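Local structure of glutathione S-transferase (Xanthomonas axonopodis pv. citri, 6NV6) at residues Asp162-Glu174 / Leu185-Tyr198. The protein is a theta-class glutathione S-transferase that binds glutathione and probably catalyses its conjugation to electrophilic substrates. Residues are numbered along the deposited sequence; the frame is centred on the assembly and turned at random.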
ATOM      1  N   ASP A 162       7.458  -2.446  -3.162  1.00 28.18           N
ATOM      2  CA  ASP A 162       7.039  -1.081  -2.870  1.00 25.96           C
ATOM      3  C   ASP A 162       5.528  -0.933  -2.730  1.00 27.69           C
ATOM      4  O   ASP A 162       5.057   0.106  -2.243  1.00 25.40           O
ATOM      5  CB  ASP A 162       7.523  -0.137  -3.972  1.00 30.92           C
ATOM      6  CG  ASP A 162       9.021   0.022  -3.988  1.00 30.75           C
ATOM      7  OD1 ASP A 162       9.716  -0.859  -4.551  1.00 30.30           O
ATOM      8  OD2 ASP A 162       9.491   1.045  -3.445  1.00 29.25           O
ATOM      9  N   ILE A 163       4.761  -1.936  -3.134  1.00 24.07           N
ATOM     10  CA  ILE A 163       3.328  -1.768  -3.328  1.00 21.59           C
ATOM     11  C   ILE A 163       2.564  -1.709  -2.006  1.00 25.98           C
ATOM     12  O   ILE A 163       1.730  -0.810  -1.847  1.00 24.35           O
ATOM     13  CB  ILE A 163       2.805  -2.869  -4.256  1.00 24.86           C
ATOM     14  CG1 ILE A 163       3.251  -2.582  -5.686  1.00 23.84           C
ATOM     15  CG2 ILE A 163       1.284  -2.987  -4.179  1.00 34.37           C
ATOM     16  CD1 ILE A 163       2.882  -3.670  -6.667  1.00 28.07           C
ATOM     17  N   PRO A 164       2.793  -2.598  -1.025  1.00 27.31           N
ATOM     18  CA  PRO A 164       1.997  -2.497   0.218  1.00 24.66           C
ATOM     19  C   PRO A 164       2.178  -1.178   0.954  1.00 26.87           C
ATOM     20  O   PRO A 164       1.179  -0.489   1.231  1.00 30.19           O
ATOM     21  CB  PRO A 164       2.485  -3.693   1.042  1.00 25.00           C
ATOM     22  CG  PRO A 164       2.971  -4.657   0.031  1.00 23.49           C
ATOM     23  CD  PRO A 164       3.584  -3.843  -1.053  1.00 22.65           C
ATOM     24  N   LEU A 165       3.421  -0.781   1.269  1.00 26.29           N
ATOM     25  CA  LEU A 165       3.616   0.518   1.917  1.00 28.96           C
ATOM     26  C   LEU A 165       3.237   1.680   0.996  1.00 33.19           C
ATOM     27  O   LEU A 165       2.739   2.709   1.471  1.00 31.07           O
ATOM     28  CB  LEU A 165       5.059   0.675   2.387  1.00 21.25           C
ATOM     29  CG  LEU A 165       5.325   1.917   3.236  1.00 28.96           C
ATOM     30  CD1 LEU A 165       4.482   1.912   4.511  1.00 24.80           C
ATOM     31  CD2 LEU A 165       6.799   2.033   3.570  1.00 19.94           C
ATOM     32  N   GLY A 166       3.465   1.534  -0.317  1.00 30.15           N
ATOM     33  CA  GLY A 166       3.092   2.581  -1.253  1.00 27.38           C
ATOM     34  C   GLY A 166       1.605   2.877  -1.250  1.00 29.56           C
ATOM     35  O   GLY A 166       1.195   4.025  -1.454  1.00 28.54           O
ATOM     36  N   SER A 167       0.776   1.859  -1.006  1.00 24.48           N
ATOM     37  CA  SER A 167      -0.663   2.088  -0.968  1.00 25.59           C
ATOM     38  C   SER A 167      -1.097   2.764   0.326  1.00 30.95           C
ATOM     39  O   SER A 167      -2.107   3.478   0.338  1.00 29.18           O
ATOM     40  CB  SER A 167      -1.415   0.770  -1.171  1.00 30.06           C
ATOM     41  OG  SER A 167      -0.843  -0.012  -2.206  1.00 27.59           O
ATOM     42  N   PHE A 168      -0.360   2.553   1.420  1.00 31.58           N
ATOM     43  CA  PHE A 168      -0.648   3.295   2.645  1.00 26.78           C
ATOM     44  C   PHE A 168      -0.142   4.725   2.559  1.00 30.20           C
ATOM     45  O   PHE A 168      -0.818   5.652   3.024  1.00 28.81           O
ATOM     46  CB  PHE A 168      -0.011   2.614   3.857  1.00 27.46           C
ATOM     47  CG  PHE A 168      -0.776   1.428   4.371  1.00 29.59           C
ATOM     48  CD1 PHE A 168      -1.808   1.588   5.272  1.00 30.88           C
ATOM     49  CD2 PHE A 168      -0.446   0.144   3.964  1.00 31.82           C
ATOM     50  CE1 PHE A 168      -2.504   0.488   5.753  1.00 34.40           C
ATOM     51  CE2 PHE A 168      -1.141  -0.956   4.440  1.00 34.07           C
ATOM     52  CZ  PHE A 168      -2.178  -0.778   5.338  1.00 32.10           C
ATOM     53  N   ILE A 169       1.034   4.921   1.950  1.00 30.75           N
ATOM     54  CA  ILE A 169       1.709   6.212   2.043  1.00 32.98           C
ATOM     55  C   ILE A 169       0.954   7.296   1.291  1.00 34.36           C
ATOM     56  O   ILE A 169       1.195   8.491   1.522  1.00 33.48           O
ATOM     57  CB  ILE A 169       3.163   6.106   1.552  1.00 27.91           C
ATOM     58  CG1 ILE A 169       4.069   6.929   2.461  1.00 27.61           C
ATOM     59  CG2 ILE A 169       3.287   6.551   0.109  1.00 27.13           C
ATOM     60  CD1 ILE A 169       4.242   6.313   3.830  1.00 28.40           C
ATOM     61  N   TYR A 170       0.035   6.909   0.404  1.00 26.99           N
ATOM     62  CA  TYR A 170      -0.914   7.875  -0.133  1.00 30.67           C
ATOM     63  C   TYR A 170      -1.758   8.478   0.989  1.00 31.01           C
ATOM     64  O   TYR A 170      -1.887   9.703   1.102  1.00 27.96           O
ATOM     65  CB  TYR A 170      -1.797   7.207  -1.186  1.00 29.08           C
ATOM     66  CG  TYR A 170      -2.934   8.088  -1.652  1.00 37.36           C
ATOM     67  CD1 TYR A 170      -2.679   9.273  -2.333  1.00 32.52           C
ATOM     68  CD2 TYR A 170      -4.261   7.742  -1.407  1.00 32.84           C
ATOM     69  CE1 TYR A 170      -3.699  10.078  -2.760  1.00 30.16           C
ATOM     70  CE2 TYR A 170      -5.294   8.548  -1.834  1.00 32.82           C
ATOM     71  CZ  TYR A 170      -5.001   9.713  -2.512  1.00 35.87           C
ATOM     72  OH  TYR A 170      -6.023  10.518  -2.946  1.00 37.11           O
ATOM     73  N   ALA A 171      -2.331   7.627   1.843  1.00 31.59           N
ATOM     74  CA  ALA A 171      -3.096   8.137   2.974  1.00 33.29           C
ATOM     75  C   ALA A 171      -2.225   9.001   3.876  1.00 36.15           C
ATOM     76  O   ALA A 171      -2.638  10.090   4.293  1.00 40.98           O
ATOM     77  CB  ALA A 171      -3.708   6.976   3.760  1.00 32.10           C
ATOM     78  N   TRP A 172      -1.008   8.541   4.169  1.00 29.34           N
ATOM     79  CA  TRP A 172      -0.108   9.296   5.033  1.00 38.02           C
ATOM     80  C   TRP A 172       0.081  10.734   4.556  1.00 37.83           C
ATOM     81  O   TRP A 172       0.017  11.672   5.353  1.00 33.49           O
ATOM     82  CB  TRP A 172       1.242   8.588   5.112  1.00 30.01           C
ATOM     83  CG  TRP A 172       2.307   9.350   5.852  1.00 41.72           C
ATOM     84  CD1 TRP A 172       3.385  10.014   5.309  1.00 40.23           C
ATOM     85  CD2 TRP A 172       2.410   9.525   7.271  1.00 42.07           C
ATOM     86  NE1 TRP A 172       4.142  10.584   6.306  1.00 34.15           N
ATOM     87  CE2 TRP A 172       3.568  10.298   7.517  1.00 38.18           C
ATOM     88  CE3 TRP A 172       1.642   9.099   8.358  1.00 33.98           C
ATOM     89  CZ2 TRP A 172       3.971  10.647   8.803  1.00 41.99           C
ATOM     90  CZ3 TRP A 172       2.044   9.455   9.631  1.00 36.67           C
ATOM     91  CH2 TRP A 172       3.195  10.218   9.843  1.00 36.45           C
ATOM     92  N   PHE A 173       0.306  10.931   3.264  1.00 38.24           N
ATOM     93  CA  PHE A 173       0.689  12.249   2.786  1.00 38.01           C
ATOM     94  C   PHE A 173      -0.502  13.142   2.478  1.00 44.14           C
ATOM     95  O   PHE A 173      -0.365  14.372   2.515  1.00 49.19           O
ATOM     96  CB  PHE A 173       1.571  12.115   1.540  1.00 37.05           C
ATOM     97  CG  PHE A 173       3.026  11.853   1.851  1.00 42.26           C
ATOM     98  CD1 PHE A 173       3.786  12.802   2.521  1.00 36.68           C
ATOM     99  CD2 PHE A 173       3.625  10.645   1.499  1.00 36.17           C
ATOM    100  CE1 PHE A 173       5.117  12.564   2.813  1.00 35.79           C
ATOM    101  CE2 PHE A 173       4.957  10.404   1.789  1.00 34.07           C
ATOM    102  CZ  PHE A 173       5.702  11.365   2.449  1.00 33.36           C
ATOM    103  N   GLU A 174      -1.666  12.571   2.191  1.00 44.27           N
ATOM    104  CA  GLU A 174      -2.821  13.376   1.823  1.00 42.72           C
ATOM    105  C   GLU A 174      -3.824  13.515   2.954  1.00 38.17           C
ATOM    106  O   GLU A 174      -4.757  14.314   2.837  1.00 45.49           O
ATOM    107  CB  GLU A 174      -3.485  12.790   0.573  1.00 36.79           C
ATOM    108  CG  GLU A 174      -2.484  12.531  -0.568  1.00 37.55           C
ATOM    109  CD  GLU A 174      -1.719  13.790  -1.013  1.00 46.35           C
ATOM    110  OE1 GLU A 174      -2.302  14.893  -0.925  1.00 44.85           O
ATOM    111  OE2 GLU A 174      -0.545  13.681  -1.454  1.00 36.93           O
ATOM    112  N   LEU A 185      11.485   9.316   2.006  1.00 34.42           N
ATOM    113  CA  LEU A 185      10.125   8.808   1.909  1.00 35.91           C
ATOM    114  C   LEU A 185       9.291   9.641   0.948  1.00 32.88           C
ATOM    115  O   LEU A 185       8.556   9.093   0.122  1.00 35.10           O
ATOM    116  CB  LEU A 185       9.488   8.796   3.298  1.00 31.96           C
ATOM    117  CG  LEU A 185       8.115   8.136   3.372  1.00 35.78           C
ATOM    118  CD1 LEU A 185       8.233   6.603   3.308  1.00 28.10           C
ATOM    119  CD2 LEU A 185       7.382   8.604   4.626  1.00 33.73           C
ATOM    120  N   GLN A 186       9.408  10.969   1.030  1.00 32.07           N
ATOM    121  CA  GLN A 186       8.576  11.847   0.214  1.00 30.72           C
ATOM    122  C   GLN A 186       8.965  11.800  -1.261  1.00 32.43           C
ATOM    123  O   GLN A 186       8.092  11.788  -2.138  1.00 29.75           O
ATOM    124  CB  GLN A 186       8.671  13.275   0.740  1.00 33.29           C
ATOM    125  CG  GLN A 186       7.950  14.287  -0.127  1.00 41.99           C
ATOM    126  CD  GLN A 186       7.882  15.651   0.515  1.00 52.08           C
ATOM    127  OE1 GLN A 186       7.979  15.768   1.741  1.00 52.56           O
ATOM    128  NE2 GLN A 186       7.718  16.697  -0.305  1.00 40.01           N
ATOM    129  N   ALA A 187      10.269  11.802  -1.557  1.00 33.17           N
ATOM    130  CA  ALA A 187      10.708  11.725  -2.949  1.00 30.71           C
ATOM    131  C   ALA A 187      10.294  10.403  -3.582  1.00 35.79           C
ATOM    132  O   ALA A 187      10.018  10.346  -4.789  1.00 31.09           O
ATOM    133  CB  ALA A 187      12.222  11.914  -3.033  1.00 24.50           C
ATOM    134  N   TRP A 188      10.263   9.333  -2.781  1.00 29.54           N
ATOM    135  CA  TRP A 188       9.753   8.049  -3.243  1.00 28.78           C
ATOM    136  C   TRP A 188       8.273   8.149  -3.585  1.00 31.23           C
ATOM    137  O   TRP A 188       7.833   7.666  -4.635  1.00 24.88           O
ATOM    138  CB  TRP A 188      10.015   7.004  -2.160  1.00 26.93           C
ATOM    139  CG  TRP A 188       9.303   5.664  -2.247  1.00 29.61           C
ATOM    140  CD1 TRP A 188       9.561   4.648  -3.131  1.00 29.71           C
ATOM    141  CD2 TRP A 188       8.296   5.164  -1.350  1.00 25.31           C
ATOM    142  NE1 TRP A 188       8.763   3.567  -2.858  1.00 25.48           N
ATOM    143  CE2 TRP A 188       7.981   3.850  -1.768  1.00 28.89           C
ATOM    144  CE3 TRP A 188       7.630   5.697  -0.239  1.00 26.12           C
ATOM    145  CZ2 TRP A 188       7.012   3.061  -1.119  1.00 24.23           C
ATOM    146  CZ3 TRP A 188       6.671   4.907   0.410  1.00 31.44           C
ATOM    147  CH2 TRP A 188       6.372   3.605  -0.038  1.00 23.33           C
ATOM    148  N   TYR A 189       7.497   8.802  -2.720  1.00 27.43           N
ATOM    149  CA  TYR A 189       6.092   9.026  -3.013  1.00 28.27           C
ATOM    150  C   TYR A 189       5.920   9.876  -4.262  1.00 36.27           C
ATOM    151  O   TYR A 189       4.979   9.660  -5.035  1.00 35.25           O
ATOM    152  CB  TYR A 189       5.418   9.688  -1.814  1.00 32.95           C
ATOM    153  CG  TYR A 189       3.972  10.059  -2.045  1.00 31.64           C
ATOM    154  CD1 TYR A 189       3.072   9.129  -2.550  1.00 31.64           C
ATOM    155  CD2 TYR A 189       3.508  11.331  -1.751  1.00 28.07           C
ATOM    156  CE1 TYR A 189       1.760   9.457  -2.760  1.00 35.09           C
ATOM    157  CE2 TYR A 189       2.194  11.671  -1.960  1.00 32.02           C
ATOM    158  CZ  TYR A 189       1.326  10.734  -2.463  1.00 32.82           C
ATOM    159  OH  TYR A 189       0.018  11.081  -2.680  1.00 31.83           O
ATOM    160  N   ALA A 190       6.819  10.844  -4.477  1.00 38.52           N
ATOM    161  CA  ALA A 190       6.758  11.650  -5.692  1.00 33.31           C
ATOM    162  C   ALA A 190       6.992  10.802  -6.934  1.00 31.69           C
ATOM    163  O   ALA A 190       6.385  11.053  -7.978  1.00 34.44           O
ATOM    164  CB  ALA A 190       7.773  12.792  -5.620  1.00 27.05           C
ATOM    165  N   ARG A 191       7.844   9.783  -6.841  1.00 26.56           N
ATOM    166  CA  ARG A 191       8.105   8.944  -8.003  1.00 27.77           C
ATOM    167  C   ARG A 191       7.003   7.916  -8.199  1.00 33.48           C
ATOM    168  O   ARG A 191       6.735   7.493  -9.334  1.00 33.62           O
ATOM    169  CB  ARG A 191       9.454   8.249  -7.856  1.00 29.45           C
ATOM    170  CG  ARG A 191      10.635   9.198  -7.929  1.00 35.33           C
ATOM    171  CD  ARG A 191      11.957   8.429  -7.924  1.00 37.25           C
ATOM    172  NE  ARG A 191      12.159   7.658  -6.691  1.00 40.22           N
ATOM    173  CZ  ARG A 191      12.745   8.121  -5.584  1.00 41.26           C
ATOM    174  NH1 ARG A 191      12.764   7.381  -4.481  1.00 43.29           N
ATOM    175  NH2 ARG A 191      13.249   9.349  -5.544  1.00 41.77           N
ATOM    176  N   LEU A 192       6.364   7.494  -7.109  1.00 30.71           N
ATOM    177  CA  LEU A 192       5.186   6.649  -7.242  1.00 36.09           C
ATOM    178  C   LEU A 192       4.083   7.390  -7.981  1.00 35.33           C
ATOM    179  O   LEU A 192       3.423   6.826  -8.861  1.00 32.20           O
ATOM    180  CB  LEU A 192       4.696   6.195  -5.864  1.00 29.26           C
ATOM    181  CG  LEU A 192       5.612   5.225  -5.105  1.00 34.35           C
ATOM    182  CD1 LEU A 192       5.065   4.931  -3.718  1.00 27.80           C
ATOM    183  CD2 LEU A 192       5.837   3.942  -5.882  1.00 31.11           C
ATOM    184  N   ARG A 193       3.896   8.674  -7.659  1.00 35.49           N
ATOM    185  CA  ARG A 193       2.793   9.441  -8.217  1.00 32.04           C
ATOM    186  C   ARG A 193       2.902   9.608  -9.726  1.00 31.69           C
ATOM    187  O   ARG A 193       1.879   9.818 -10.382  1.00 34.85           O
ATOM    188  CB  ARG A 193       2.702  10.797  -7.523  1.00 35.57           C
ATOM    189  CG  ARG A 193       2.029  10.698  -6.145  1.00 31.12           C
ATOM    190  CD  ARG A 193       1.667  12.053  -5.540  1.00 31.82           C
ATOM    191  NE  ARG A 193       2.426  13.173  -6.094  1.00 45.44           N
ATOM    192  CZ  ARG A 193       3.505  13.721  -5.531  1.00 35.94           C
ATOM    193  NH1 ARG A 193       3.982  13.266  -4.385  1.00 33.09           N
ATOM    194  NH2 ARG A 193       4.110  14.739  -6.122  1.00 41.12           N
ATOM    195  N   VAL A 194       4.096   9.474 -10.307  1.00 30.24           N
ATOM    196  CA  VAL A 194       4.194   9.573 -11.764  1.00 34.02           C
ATOM    197  C   VAL A 194       3.696   8.322 -12.478  1.00 38.51           C
ATOM    198  O   VAL A 194       3.469   8.370 -13.697  1.00 38.27           O
ATOM    199  CB  VAL A 194       5.634   9.873 -12.227  1.00 35.67           C
ATOM    200  CG1 VAL A 194       6.258  10.954 -11.363  1.00 31.50           C
ATOM    201  CG2 VAL A 194       6.493   8.609 -12.217  1.00 42.17           C
ATOM    202  N   ARG A 195       3.501   7.205 -11.760  1.00 32.19           N
ATOM    203  CA  ARG A 195       3.035   5.975 -12.406  1.00 35.49           C
ATOM    204  C   ARG A 195       1.525   6.029 -12.638  1.00 33.22           C
ATOM    205  O   ARG A 195       0.773   6.316 -11.702  1.00 35.27           O
ATOM    206  CB  ARG A 195       3.373   4.756 -11.562  1.00 30.34           C
ATOM    207  CG  ARG A 195       4.834   4.653 -11.178  1.00 31.96           C
ATOM    208  CD  ARG A 195       5.077   3.401 -10.370  1.00 27.51           C
ATOM    209  NE  ARG A 195       4.995   2.226 -11.222  1.00 26.20           N
ATOM    210  CZ  ARG A 195       6.017   1.738 -11.911  1.00 25.41           C
ATOM    211  NH1 ARG A 195       7.205   2.320 -11.832  1.00 26.92           N
ATOM    212  NH2 ARG A 195       5.861   0.665 -12.665  1.00 30.39           N
ATOM    213  N   PRO A 196       1.049   5.774 -13.861  1.00 39.95           N
ATOM    214  CA  PRO A 196      -0.412   5.742 -14.072  1.00 43.52           C
ATOM    215  C   PRO A 196      -1.107   4.662 -13.267  1.00 34.05           C
ATOM    216  O   PRO A 196      -2.183   4.919 -12.712  1.00 34.60           O
ATOM    217  CB  PRO A 196      -0.552   5.499 -15.588  1.00 31.09           C
ATOM    218  CG  PRO A 196       0.738   5.948 -16.166  1.00 29.75           C
ATOM    219  CD  PRO A 196       1.796   5.676 -15.129  1.00 34.04           C
ATOM    220  N   ALA A 197      -0.511   3.463 -13.178  1.00 30.41           N
ATOM    221  CA  ALA A 197      -1.117   2.389 -12.398  1.00 28.81           C
ATOM    222  C   ALA A 197      -1.318   2.812 -10.954  1.00 32.03           C
ATOM    223  O   ALA A 197      -2.310   2.427 -10.322  1.00 35.95           O
ATOM    224  CB  ALA A 197      -0.267   1.124 -12.469  1.00 25.15           C
ATOM    225  N   TYR A 198      -0.406   3.628 -10.427  1.00 25.28           N
ATOM    226  CA  TYR A 198      -0.568   4.148  -9.077  1.00 29.77           C
ATOM    227  C   TYR A 198      -1.673   5.200  -9.013  1.00 32.73           C
ATOM    228  O   TYR A 198      -2.437   5.252  -8.040  1.00 30.69           O
ATOM    229  CB  TYR A 198       0.760   4.718  -8.598  1.00 29.45           C
ATOM    230  CG  TYR A 198       0.773   5.182  -7.163  1.00 30.73           C
ATOM    231  CD1 TYR A 198       0.961   4.273  -6.122  1.00 27.97           C
ATOM    232  CD2 TYR A 198       0.642   6.529  -6.853  1.00 23.93           C
ATOM    233  CE1 TYR A 198       1.003   4.693  -4.812  1.00 26.27           C
ATOM    234  CE2 TYR A 198       0.675   6.958  -5.543  1.00 30.73           C
ATOM    235  CZ  TYR A 198       0.858   6.039  -4.523  1.00 31.32           C
ATOM    236  OH  TYR A 198       0.894   6.469  -3.209  1.00 29.44           O
TER
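Y189 of helix 185-193 fits as a knob among I169, Y170, F173 and E174 of helix 163-174. Both helices belong to the all-helical C-terminal domain of the GST fold, and they cross nearly at right angles (104°). The F173 and Y189 rings are almost parallel, 7° apart. They are displaced along their planes, centroids 4.9 Å apart, with little of one ring over the other. With CG turned opposite the backbone N, the Y189 side chain reaches over to helix 163-174 and brings its OH to E174. This OH donates to OE2 of E174 (2.9 Å), on the anti side of the carboxylate. The same OH lies at the edge of the Y170 ring. I169 meets L185 tip to tip, and its CG2 touches both Y189 CD1 and W188 CZ3.

Toward the start of helix 163-174, CH2 of the W188 indole meets L165 CG and the backbone of G166. Its NE1 donates to D162 OD2 (2.7 Å), and the bond is bent, with an N-H...O angle of 143°. D162 is held from elsewhere too: L153 N bonds OD2 and S154 OG bonds OD1. L192 CD1 sits over one face of the indole, toward its rim.

Y198, in the next helix, packs one ring face on L192 CB and meets W20 of helix 13-25 edge-to-face. This links the contact to the thioredoxin-like N-terminal domain. Y198 OH donates to the backbone O of G166 at 3.0 Å, tilted from the carbonyl plane.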